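Local coordinates for protein soluble lytic murein transglycosylase (Escherichia coli, PDB 1QSA) that cleaves the glycosidic bonds between N-acetylmuramic acid and N-acetylglucosamine in peptidoglycan, forming a 1,6-anhydro bond in the N-acetylmuramic acid residue, at residues A[299-304]-A[329-334]. Sequence-based numbering, arbitrary orientation. Where two conformers were deposited one is given.
Sequences GDRRGL and LLERGR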
loop_
_atom_site.group_PDB
_atom_site.type_symbol
_atom_site.label_atom_id
_atom_site.label_comp_id
_atom_site.label_asym_id
_atom_site.label_seq_id
_atom_site.Cartn_x
_atom_site.Cartn_y
_atom_site.Cartn_z
ATOM N N GLY A 299 -12.802 -13.170 24.676
ATOM C CA GLY A 299 -14.144 -13.598 25.060
ATOM C C GLY A 299 -14.690 -12.839 26.255
ATOM O O GLY A 299 -15.587 -13.315 26.956
ATOM N N ASP A 300 -14.156 -11.650 26.476
ATOM C CA ASP A 300 -14.557 -10.803 27.596
ATOM C C ASP A 300 -15.850 -10.061 27.269
ATOM O O ASP A 300 -15.826 -8.974 26.688
ATOM C CB ASP A 300 -13.423 -9.818 27.889
ATOM C CG ASP A 300 -13.680 -8.940 29.105
ATOM O OD1 ASP A 300 -14.729 -9.050 29.784
ATOM O OD2 ASP A 300 -12.795 -8.117 29.383
ATOM N N ARG A 301 -16.977 -10.628 27.690
ATOM C CA ARG A 301 -18.279 -10.009 27.419
ATOM C C ARG A 301 -18.512 -8.667 28.113
ATOM O O ARG A 301 -18.975 -7.717 27.474
ATOM C CB ARG A 301 -19.422 -10.979 27.716
ATOM C CG ARG A 301 -19.300 -12.308 26.985
ATOM C CD ARG A 301 -19.247 -12.119 25.465
ATOM N NE ARG A 301 -20.549 -11.685 24.957
ATOM C CZ ARG A 301 -20.762 -11.182 23.745
ATOM N NH1 ARG A 301 -19.750 -11.000 22.906
ATOM N NH2 ARG A 301 -21.991 -10.840 23.380
ATOM N N ARG A 302 -18.200 -8.574 29.407
ATOM C CA ARG A 302 -18.364 -7.302 30.120
ATOM C C ARG A 302 -17.438 -6.253 29.533
ATOM O O ARG A 302 -17.802 -5.077 29.406
ATOM C CB ARG A 302 -18.067 -7.452 31.614
ATOM C CG ARG A 302 -19.131 -8.217 32.324
ATOM C CD ARG A 302 -18.969 -8.231 33.826
ATOM N NE ARG A 302 -20.181 -8.802 34.413
ATOM C CZ ARG A 302 -20.325 -9.148 35.688
ATOM N NH1 ARG A 302 -19.323 -8.998 36.546
ATOM N NH2 ARG A 302 -21.478 -9.656 36.100
ATOM N N GLY A 303 -16.227 -6.690 29.182
ATOM C CA GLY A 303 -15.247 -5.795 28.596
ATOM C C GLY A 303 -15.701 -5.259 27.251
ATOM O O GLY A 303 -15.504 -4.097 26.948
ATOM N N LEU A 304 -16.321 -6.109 26.444
ATOM C CA LEU A 304 -16.798 -5.677 25.141
ATOM C C LEU A 304 -17.850 -4.589 25.339
ATOM O O LEU A 304 -17.831 -3.575 24.649
ATOM C CB LEU A 304 -17.395 -6.854 24.366
ATOM C CG LEU A 304 -17.988 -6.480 23.006
ATOM C CD1 LEU A 304 -16.895 -5.858 22.112
ATOM C CD2 LEU A 304 -18.630 -7.698 22.346
ATOM N N LEU A 329 -26.525 -6.850 21.960
ATOM C CA LEU A 329 -27.984 -6.732 22.087
ATOM C C LEU A 329 -28.674 -8.085 21.991
ATOM O O LEU A 329 -29.634 -8.351 22.712
ATOM C CB LEU A 329 -28.541 -5.795 21.013
ATOM C CG LEU A 329 -28.271 -4.304 21.236
ATOM C CD1 LEU A 329 -28.602 -3.527 19.951
ATOM C CD2 LEU A 329 -29.086 -3.775 22.430
ATOM N N LEU A 330 -28.181 -8.955 21.112
ATOM C CA LEU A 330 -28.758 -10.289 20.983
ATOM C C LEU A 330 -28.598 -11.052 22.301
ATOM O O LEU A 330 -29.556 -11.655 22.780
ATOM C CB LEU A 330 -28.090 -11.086 19.858
ATOM C CG LEU A 330 -28.480 -10.681 18.433
ATOM C CD1 LEU A 330 -27.538 -11.354 17.424
ATOM C CD2 LEU A 330 -29.936 -11.106 18.180
ATOM N N GLU A 331 -27.407 -10.998 22.905
ATOM C CA GLU A 331 -27.196 -11.721 24.165
ATOM C C GLU A 331 -28.075 -11.158 25.286
ATOM O O GLU A 331 -28.477 -11.895 26.195
ATOM C CB GLU A 331 -25.728 -11.711 24.598
ATOM C CG GLU A 331 -25.502 -12.667 25.773
ATOM C CD GLU A 331 -24.061 -12.803 26.227
ATOM O OE1 GLU A 331 -23.195 -11.973 25.853
ATOM O OE2 GLU A 331 -23.807 -13.758 26.997
ATOM N N ARG A 332 -28.325 -9.850 25.236
ATOM C CA ARG A 332 -29.169 -9.174 26.211
ATOM C C ARG A 332 -30.662 -9.439 25.968
ATOM O O ARG A 332 -31.507 -9.003 26.751
ATOM C CB ARG A 332 -28.889 -7.667 26.199
ATOM C CG ARG A 332 -27.554 -7.268 26.822
ATOM C CD ARG A 332 -27.602 -7.465 28.323
ATOM N NE ARG A 332 -26.356 -7.097 28.999
ATOM C CZ ARG A 332 -26.112 -5.908 29.543
ATOM N NH1 ARG A 332 -27.012 -4.931 29.482
ATOM N NH2 ARG A 332 -24.951 -5.689 30.143
ATOM N N GLY A 333 -30.992 -10.135 24.882
ATOM C CA GLY A 333 -32.389 -10.436 24.602
ATOM C C GLY A 333 -33.169 -9.343 23.891
ATOM O O GLY A 333 -34.403 -9.358 23.896
ATOM N N ARG A 334 -32.458 -8.388 23.298
ATOM C CA ARG A 334 -33.080 -7.277 22.576
ATOM C C ARG A 334 -33.047 -7.660 21.098
ATOM O O ARG A 334 -32.324 -7.063 20.296
ATOM C CB ARG A 334 -32.304 -5.984 22.825
ATOM C CG ARG A 334 -32.149 -5.620 24.300
ATOM C CD ARG A 334 -33.498 -5.501 25.002
ATOM N NE ARG A 334 -34.294 -4.389 24.484
ATOM C CZ ARG A 334 -35.560 -4.491 24.089
ATOM N NH1 ARG A 334 -36.191 -5.657 24.154
ATOM N NH2 ARG A 334 -36.197 -3.420 23.632
#
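A surface salt bridge between two neighbouring helices of the all-helical superhelix joins Arg301, in the first turn of helix 301-310, to Glu331, near the end of helix 319-331. Arg301 grips side-on, offering NE and NH2 to the same oxygen: NE lies 2.8 Å from Glu331 OE1, and NH2 lies 3.0 Å from Glu331 OE1, the second hydrogen bond less straight (N-H...O 139° against 151°). OE1 sits at the edge of the guanidinium, nearly in its plane; NE meets it on its syn side and NH2 on its anti side, both from the same face of the carboxylate. Glutamate suits its place because the chain, with CG anti to the backbone N (chi1 -170°) and extended beyond, spans the gap between segments 299-304 and 329-334, whose nearest CA atoms, those of Arg301 and Glu331, are 9.6 Å apart. Arginine suits its own because its several N-H groups can serve more than one acceptor: NH2 also forms a salt bridge with Asp327, one turn before Glu331 on helix 319-331; an alanine in place of Arg301 would probably leave both acids without their shared cation. Asp300 N-caps helix 301-310, its OD1 accepting from Gly303 N at 2.9 Å. Gly299 and Gly333 end the preceding helices in Schellman motifs, whose positive phi favours glycine. Leu304 packs on Trp324 and Leu328, making this an exposed interhelical salt bridge beside the apolar packing of consecutive helices in the alpha-superhelix.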